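Local coordinates for protein PfVFT1 (Plasmodium falciparum, PDB 5JKQ) that is a bi-lobed Venus flytrap protein of the malaria parasite that probably binds a small ligand between its two lobes, at residues S45-I50 with S170-I175; F151-R156 with G275-F280. The protein carries 3 engineered substitutions. All coordinates share one frame; numbering follows the deposited sequence.

Contact 1 (S45-I50 with S170-I175); sequences SVIESI and SGLPII
Ile47 meets the 170-175 segment twice, through its backbone N and through the end of its side chain. Its N-H is donated to Ile174 O at 2.8 Å, but the angle at the hydrogen is 129° and the bond is weak. Two CA-H...O contacts reinforce it: Ile174 O also receives Val46 CA at 3.5 Å, while Ser45 O receives Ile175 CA, again at 3.5 Å. On the apolar side CG1 of Ile47 is anti to the backbone N (chi1 177°), and CD1 beyond it reaches Leu172. The two side chains cross at about a right angle, the methyl CD1 of Ile47 resting against both CB and CD1 of Leu172, each at 4.1 Å. Val46 and Ile175 form an antiparallel, non-hydrogen-bonded pair, CA to CA 4.7 Å, in which the short strand 45-46 lies along the start of strand 175-184; both beta-branched side chains suit an extended backbone and lie on the same face of the sheet. Just before this strand, Pro173 is the centre of an inverse gamma turn, for which its ring-restricted phi is well suited, and Ile174 N makes a weak bond to Leu172 O. Farther out, Ile28 of helix 14-29 packs on Ile47, and Leu33 and Ile37 of helix 32-39 pack on Val46. His21 NE2 is hydrogen-bonded to Leu172 N, tying the turn to helix 14-29.

Contact 2 (F151-R156 with G275-F280); sequences FLSNSR and GHSAYF
Tyr279 points its phenol at the turn formed by Leu152 to Ser155, and Leu152 O lies in the plane of the ring at its edge. Tyr279 OH donates to Leu152 O at 2.9 Å, in the carbonyl plane and on a lone pair. Ser155 OG, beside its own backbone N (chi1 -59°), donates to Leu152 O at 2.6 Å from 33° off the plane. Two hydroxyls thus grip one carbonyl of the type I beta turn, whose backbone bond from Ser155 N to Leu152 O is weak at 3.4 Å. A short serine can fold back in this way, whereas tyrosine has the length to reach across. At the same ring edge, Phe151 CB lies 4.2 Å from Tyr279 CE1, while the phenyl group leads away to Phe136.

Leu152 and His276 lie side by side, pointing the same way, with CD2 of the leucine 3.8 Å from CE1 of the imidazole. Their backbones form a single bridge: Ser277 N donates to Phe151 O at an angle of 162°, and Ser153 N to Gly275 O from above the carbonyl plane. Glycine suits position 275 because a CB there would collide with Ser153 OG, which sits close to the Gly275 carbonyl carbon. The weak pairing of Ser153 OG with Ser277 OG is secondary, since Ser277 OG also bonds Ser170 OG.

The imidazole is held by Tyr150 O at ND1 and by His177 at NE2. Helix 135-140 packs on Tyr279 through Phe136 and Leu139, and strand 175-184 pairs with strand 265-281 beside the bridge.

In the fold
The centres of contacts 1 and 2 are about 11 Å apart, and both reach the same mixed sheet. Their segments alternate along the chain, in the order 45-50, 151-156, 170-175 and 275-280, so the two long-range closures are interlaced. Between them, segment 170-175 runs antiparallel to segment 275-280: Ile175 O probably accepts from His276 N at 2.7 Å, and Gly171 N probably donates to Ala278 O at 3.0 Å. Where Ile175 pairs with His276, Val46 lies beyond Ile175 and Leu152 beyond His276. Four backbone segments far apart in sequence thus lie side by side at this point of the bi-lobed fold, in the order 45-46, 175-184, 265-281 and the 151-156 turn.

Contact 1 (S45-I50 with S170-I175)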
ATOM      1  N   SER A  45       9.171  -3.215   1.702  1.00 21.30           N
ATOM      2  CA  SER A  45      10.250  -2.736   0.845  1.00 21.80           C
ATOM      3  C   SER A  45       9.852  -1.401   0.221  1.00 20.27           C
ATOM      4  O   SER A  45       8.678  -1.170  -0.071  1.00 16.90           O
ATOM      5  CB  SER A  45      10.577  -3.762  -0.243  1.00 16.36           C
ATOM      6  OG  SER A  45       9.508  -3.892  -1.164  1.00 20.17           O
ATOM      7  N   VAL A  46      10.833  -0.525   0.029  1.00 20.07           N
ATOM      8  CA  VAL A  46      10.589   0.783  -0.571  1.00 19.94           C
ATOM      9  C   VAL A  46      10.652   0.694  -2.088  1.00 21.09           C
ATOM     10  O   VAL A  46      11.211  -0.257  -2.636  1.00 29.79           O
ATOM     11  CB  VAL A  46      11.605   1.840  -0.086  1.00 18.16           C
ATOM     12  CG1 VAL A  46      11.413   2.110   1.396  1.00 19.37           C
ATOM     13  CG2 VAL A  46      13.042   1.405  -0.390  1.00 14.99           C
ATOM     14  N   ILE A  47      10.075   1.688  -2.758  1.00 29.14           N
ATOM     15  CA  ILE A  47      10.066   1.731  -4.216  1.00 31.68           C
ATOM     16  C   ILE A  47      11.492   1.565  -4.742  1.00 26.23           C
ATOM     17  O   ILE A  47      12.433   2.183  -4.242  1.00 20.50           O
ATOM     18  CB  ILE A  47       9.432   3.045  -4.747  1.00 17.26           C
ATOM     19  CG1 ILE A  47       9.498   3.095  -6.275  1.00 33.98           C
ATOM     20  CG2 ILE A  47      10.112   4.271  -4.142  1.00 20.16           C
ATOM     21  CD1 ILE A  47       8.269   3.720  -6.919  1.00 24.57           C
ATOM     22  N   GLU A  48      11.639   0.697  -5.738  1.00 38.06           N
ATOM     23  CA  GLU A  48      12.952   0.263  -6.202  1.00 38.68           C
ATOM     24  C   GLU A  48      13.681   1.332  -7.015  1.00 40.02           C
ATOM     25  O   GLU A  48      14.901   1.470  -6.906  1.00 40.26           O
ATOM     26  CB  GLU A  48      12.825  -1.029  -7.031  1.00 37.71           C
ATOM     27  CG  GLU A  48      12.019  -0.916  -8.329  1.00 40.76           C
ATOM     28  CD  GLU A  48      10.515  -0.895  -8.107  1.00 50.67           C
ATOM     29  OE1 GLU A  48       9.812  -0.198  -8.870  1.00 47.72           O
ATOM     30  OE2 GLU A  48      10.036  -1.576  -7.174  1.00 49.08           O
ATOM     31  N   SER A  49      12.935   2.084  -7.821  1.00 34.32           N
ATOM     32  CA  SER A  49      13.519   3.101  -8.694  1.00 35.05           C
ATOM     33  C   SER A  49      13.047   4.504  -8.324  1.00 35.70           C
ATOM     34  O   SER A  49      11.845   4.768  -8.270  1.00 39.84           O
ATOM     35  CB  SER A  49      13.173   2.810 -10.155  1.00 36.56           C
ATOM     36  OG  SER A  49      13.703   3.809 -11.008  1.00 39.74           O
ATOM     37  N   ILE A  50      14.004   5.399  -8.083  1.00 33.24           N
ATOM     38  CA  ILE A  50      13.707   6.779  -7.703  1.00 34.60           C
ATOM     39  C   ILE A  50      14.365   7.788  -8.644  1.00 32.35           C
ATOM     40  O   ILE A  50      14.262   8.999  -8.434  1.00 23.83           O
ATOM     41  CB  ILE A  50      14.172   7.075  -6.263  1.00 28.07           C
ATOM     42  CG1 ILE A  50      15.640   6.683  -6.081  1.00 20.64           C
ATOM     43  CG2 ILE A  50      13.303   6.327  -5.268  1.00 29.56           C
ATOM     44  CD1 ILE A  50      16.315   7.378  -4.919  1.00 26.77           C
ATOM     45  N   SER A 170      -3.911   8.169  -8.255  1.00 30.74           N
ATOM     46  CA  SER A 170      -3.036   7.483  -7.311  1.00 24.38           C
ATOM     47  C   SER A 170      -1.588   7.929  -7.447  1.00 21.84           C
ATOM     48  O   SER A 170      -1.122   8.240  -8.542  1.00 20.67           O
ATOM     49  CB  SER A 170      -3.122   5.970  -7.515  1.00 26.72           C
ATOM     50  OG  SER A 170      -2.360   5.280  -6.541  1.00 22.69           O
ATOM     51  N   GLY A 171      -0.880   7.954  -6.322  1.00 19.60           N
ATOM     52  CA  GLY A 171       0.554   8.164  -6.331  1.00 20.83           C
ATOM     53  C   GLY A 171       1.252   6.842  -6.584  1.00 15.25           C
ATOM     54  O   GLY A 171       0.598   5.807  -6.713  1.00 27.10           O
ATOM     55  N   LEU A 172       2.577   6.875  -6.666  1.00 14.54           N
ATOM     56  CA  LEU A 172       3.367   5.667  -6.867  1.00 26.94           C
ATOM     57  C   LEU A 172       3.132   4.657  -5.746  1.00 20.33           C
ATOM     58  O   LEU A 172       2.813   5.043  -4.620  1.00 13.81           O
ATOM     59  CB  LEU A 172       4.858   6.009  -6.936  1.00 20.67           C
ATOM     60  CG  LEU A 172       5.358   6.761  -8.166  1.00 21.17           C
ATOM     61  CD1 LEU A 172       6.724   7.372  -7.887  1.00 20.14           C
ATOM     62  CD2 LEU A 172       5.430   5.834  -9.363  1.00 27.19           C
ATOM     63  N   PRO A 173       3.283   3.359  -6.051  1.00 20.17           N
ATOM     64  CA  PRO A 173       3.323   2.379  -4.963  1.00 17.75           C
ATOM     65  C   PRO A 173       4.657   2.491  -4.225  1.00 17.97           C
ATOM     66  O   PRO A 173       5.575   1.707  -4.470  1.00 16.32           O
ATOM     67  CB  PRO A 173       3.167   1.039  -5.688  1.00 20.60           C
ATOM     68  CG  PRO A 173       3.714   1.284  -7.049  1.00 16.66           C
ATOM     69  CD  PRO A 173       3.381   2.717  -7.375  1.00 26.15           C
ATOM     70  N   ILE A 174       4.758   3.482  -3.342  1.00 13.49           N
ATOM     71  CA  ILE A 174       6.021   3.821  -2.696  1.00 22.26           C
ATOM     72  C   ILE A 174       6.528   2.709  -1.783  1.00 21.38           C
ATOM     73  O   ILE A 174       7.734   2.570  -1.572  1.00 16.43           O
ATOM     74  CB  ILE A 174       5.897   5.119  -1.864  1.00 20.47           C
ATOM     75  CG1 ILE A 174       4.764   5.006  -0.838  1.00 17.66           C
ATOM     76  CG2 ILE A 174       5.650   6.311  -2.779  1.00 20.04           C
ATOM     77  CD1 ILE A 174       4.870   6.003   0.304  1.00 18.15           C
ATOM     78  N   ILE A 175       5.595   1.929  -1.244  1.00 19.99           N
ATOM     79  CA  ILE A 175       5.912   0.881  -0.284  1.00 15.42           C
ATOM     80  C   ILE A 175       5.151  -0.391  -0.639  1.00 19.98           C
ATOM     81  O   ILE A 175       3.953  -0.353  -0.920  1.00 20.14           O
ATOM     82  CB  ILE A 175       5.569   1.323   1.155  1.00 15.47           C
ATOM     83  CG1 ILE A 175       6.437   2.519   1.551  1.00 23.15           C
ATOM     84  CG2 ILE A 175       5.784   0.184   2.148  1.00 23.55           C
ATOM     85  CD1 ILE A 175       5.991   3.222   2.818  1.00 25.45           C
TER

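Contact 2 (F151-R156 with G275-F280)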
ATOM      1  N   PHE A 151      -3.137   2.303   1.920  1.00 19.83           N
ATOM      2  CA  PHE A 151      -4.149   1.786   1.004  1.00 17.29           C
ATOM      3  C   PHE A 151      -3.524   1.019  -0.151  1.00 23.30           C
ATOM      4  O   PHE A 151      -2.479   1.404  -0.672  1.00 29.80           O
ATOM      5  CB  PHE A 151      -5.015   2.926   0.469  1.00 14.50           C
ATOM      6  CG  PHE A 151      -5.999   3.447   1.471  1.00 22.99           C
ATOM      7  CD1 PHE A 151      -7.240   2.850   1.613  1.00 18.45           C
ATOM      8  CD2 PHE A 151      -5.680   4.521   2.282  1.00 17.81           C
ATOM      9  CE1 PHE A 151      -8.145   3.321   2.540  1.00 23.13           C
ATOM     10  CE2 PHE A 151      -6.581   4.995   3.211  1.00 20.52           C
ATOM     11  CZ  PHE A 151      -7.815   4.394   3.340  1.00 22.79           C
ATOM     12  N   LEU A 152      -4.170  -0.077  -0.536  1.00 18.74           N
ATOM     13  CA  LEU A 152      -3.673  -0.922  -1.614  1.00 24.04           C
ATOM     14  C   LEU A 152      -3.645  -0.173  -2.939  1.00 28.87           C
ATOM     15  O   LEU A 152      -4.482   0.692  -3.197  1.00 33.77           O
ATOM     16  CB  LEU A 152      -4.535  -2.180  -1.747  1.00 21.47           C
ATOM     17  CG  LEU A 152      -4.639  -3.071  -0.507  1.00 22.05           C
ATOM     18  CD1 LEU A 152      -5.531  -4.265  -0.798  1.00 24.92           C
ATOM     19  CD2 LEU A 152      -3.266  -3.533  -0.039  1.00 26.91           C
ATOM     20  N   SER A 153      -2.676  -0.521  -3.778  1.00 35.62           N
ATOM     21  CA  SER A 153      -2.549   0.074  -5.101  1.00 29.45           C
ATOM     22  C   SER A 153      -3.631  -0.445  -6.046  1.00 27.16           C
ATOM     23  O   SER A 153      -3.824   0.097  -7.134  1.00 35.20           O
ATOM     24  CB  SER A 153      -1.161  -0.216  -5.677  1.00 33.02           C
ATOM     25  OG  SER A 153      -0.146   0.335  -4.855  1.00 23.71           O
ATOM     26  N   ASN A 154      -4.332  -1.492  -5.618  1.00 36.71           N
ATOM     27  CA  ASN A 154      -5.366  -2.128  -6.427  1.00 35.24           C
ATOM     28  C   ASN A 154      -6.761  -1.900  -5.838  1.00 38.55           C
ATOM     29  O   ASN A 154      -7.693  -2.657  -6.109  1.00 42.61           O
ATOM     30  CB  ASN A 154      -5.077  -3.629  -6.545  1.00 29.23           C
ATOM     31  CG  ASN A 154      -5.838  -4.293  -7.680  1.00 43.40           C
ATOM     32  OD1 ASN A 154      -6.287  -3.632  -8.617  1.00 48.60           O
ATOM     33  ND2 ASN A 154      -5.983  -5.611  -7.600  1.00 46.40           N
ATOM     34  N   SER A 155      -6.902  -0.843  -5.041  1.00 38.34           N
ATOM     35  CA  SER A 155      -8.145  -0.584  -4.318  1.00 36.18           C
ATOM     36  C   SER A 155      -9.298  -0.216  -5.244  1.00 33.07           C
ATOM     37  O   SER A 155      -9.101   0.432  -6.271  1.00 33.53           O
ATOM     38  CB  SER A 155      -7.947   0.538  -3.295  1.00 30.88           C
ATOM     39  OG  SER A 155      -6.943   0.207  -2.354  1.00 36.85           O
ATOM     40  N   ARG A 156     -10.500  -0.639  -4.863  1.00 41.47           N
ATOM     41  CA  ARG A 156     -11.722  -0.242  -5.555  1.00 38.83           C
ATOM     42  C   ARG A 156     -12.051   1.213  -5.259  1.00 42.75           C
ATOM     43  O   ARG A 156     -12.476   1.545  -4.149  1.00 38.31           O
ATOM     44  CB  ARG A 156     -12.898  -1.127  -5.132  1.00 43.99           C
ATOM     45  CG  ARG A 156     -12.851  -2.555  -5.652  1.00 50.87           C
ATOM     46  CD  ARG A 156     -13.866  -3.448  -4.935  1.00 52.01           C
ATOM     47  NE  ARG A 156     -13.386  -3.894  -3.626  1.00 57.20           N
ATOM     48  CZ  ARG A 156     -13.635  -3.284  -2.467  1.00 54.20           C
ATOM     49  NH1 ARG A 156     -14.371  -2.180  -2.416  1.00 47.25           N
ATOM     50  NH2 ARG A 156     -13.141  -3.787  -1.343  1.00 54.73           N
ATOM     51  N   GLY A 275       1.458  -3.572  -3.641  1.00 29.00           N
ATOM     52  CA  GLY A 275       1.855  -2.188  -3.452  1.00 23.35           C
ATOM     53  C   GLY A 275       0.905  -1.394  -2.575  1.00 18.15           C
ATOM     54  O   GLY A 275      -0.275  -1.724  -2.458  1.00 20.49           O
ATOM     55  N   HIS A 276       1.439  -0.346  -1.953  1.00 20.84           N
ATOM     56  CA  HIS A 276       0.649   0.600  -1.170  1.00 17.99           C
ATOM     57  C   HIS A 276       0.861   2.014  -1.697  1.00 20.48           C
ATOM     58  O   HIS A 276       1.990   2.406  -1.983  1.00 17.14           O
ATOM     59  CB  HIS A 276       1.031   0.538   0.308  1.00 18.74           C
ATOM     60  CG  HIS A 276       0.878  -0.818   0.919  1.00 21.00           C
ATOM     61  ND1 HIS A 276      -0.334  -1.301   1.363  1.00 21.46           N
ATOM     62  CD2 HIS A 276       1.786  -1.790   1.169  1.00 22.83           C
ATOM     63  CE1 HIS A 276      -0.167  -2.516   1.854  1.00 20.99           C
ATOM     64  NE2 HIS A 276       1.110  -2.836   1.750  1.00 15.24           N
ATOM     65  N   SER A 277      -0.221   2.777  -1.821  1.00 18.51           N
ATOM     66  CA  SER A 277      -0.131   4.143  -2.328  1.00 22.06           C
ATOM     67  C   SER A 277      -1.187   5.065  -1.722  1.00 20.49           C
ATOM     68  O   SER A 277      -2.193   4.608  -1.176  1.00 19.01           O
ATOM     69  CB  SER A 277      -0.259   4.141  -3.854  1.00 25.74           C
ATOM     70  OG  SER A 277      -1.437   3.472  -4.263  1.00 34.66           O
ATOM     71  N   ALA A 278      -0.936   6.367  -1.817  1.00 20.89           N
ATOM     72  CA  ALA A 278      -1.905   7.373  -1.405  1.00 24.05           C
ATOM     73  C   ALA A 278      -2.757   7.769  -2.604  1.00 18.06           C
ATOM     74  O   ALA A 278      -2.317   7.651  -3.750  1.00 22.84           O
ATOM     75  CB  ALA A 278      -1.201   8.588  -0.821  1.00 18.28           C
ATOM     76  N   TYR A 279      -3.976   8.232  -2.338  1.00 19.15           N
ATOM     77  CA  TYR A 279      -4.894   8.637  -3.399  1.00 22.73           C
ATOM     78  C   TYR A 279      -5.277  10.109  -3.269  1.00 22.68           C
ATOM     79  O   TYR A 279      -5.376  10.647  -2.165  1.00 26.37           O
ATOM     80  CB  TYR A 279      -6.141   7.746  -3.386  1.00 26.85           C
ATOM     81  CG  TYR A 279      -5.870   6.347  -3.902  1.00 27.24           C
ATOM     82  CD1 TYR A 279      -5.403   5.349  -3.055  1.00 26.17           C
ATOM     83  CD2 TYR A 279      -6.063   6.031  -5.240  1.00 25.54           C
ATOM     84  CE1 TYR A 279      -5.147   4.072  -3.527  1.00 30.25           C
ATOM     85  CE2 TYR A 279      -5.809   4.759  -5.719  1.00 27.57           C
ATOM     86  CZ  TYR A 279      -5.353   3.783  -4.861  1.00 29.67           C
ATOM     87  OH  TYR A 279      -5.101   2.520  -5.343  1.00 27.26           O
ATOM     88  N   PHE A 280      -5.480  10.748  -4.418  1.00 25.82           N
ATOM     89  CA  PHE A 280      -5.749  12.180  -4.489  1.00 26.75           C
ATOM     90  C   PHE A 280      -6.931  12.456  -5.414  1.00 24.22           C
ATOM     91  O   PHE A 280      -7.355  11.582  -6.168  1.00 24.99           O
ATOM     92  CB  PHE A 280      -4.514  12.934  -4.993  1.00 16.88           C
ATOM     93  CG  PHE A 280      -3.237  12.561  -4.291  1.00 16.92           C
ATOM     94  CD1 PHE A 280      -2.583  11.376  -4.589  1.00 18.92           C
ATOM     95  CD2 PHE A 280      -2.678  13.408  -3.348  1.00 21.26           C
ATOM     96  CE1 PHE A 280      -1.407  11.036  -3.947  1.00 17.65           C
ATOM     97  CE2 PHE A 280      -1.500  13.075  -2.708  1.00 14.02           C
ATOM     98  CZ  PHE A 280      -0.864  11.888  -3.007  1.00 16.63           C
TER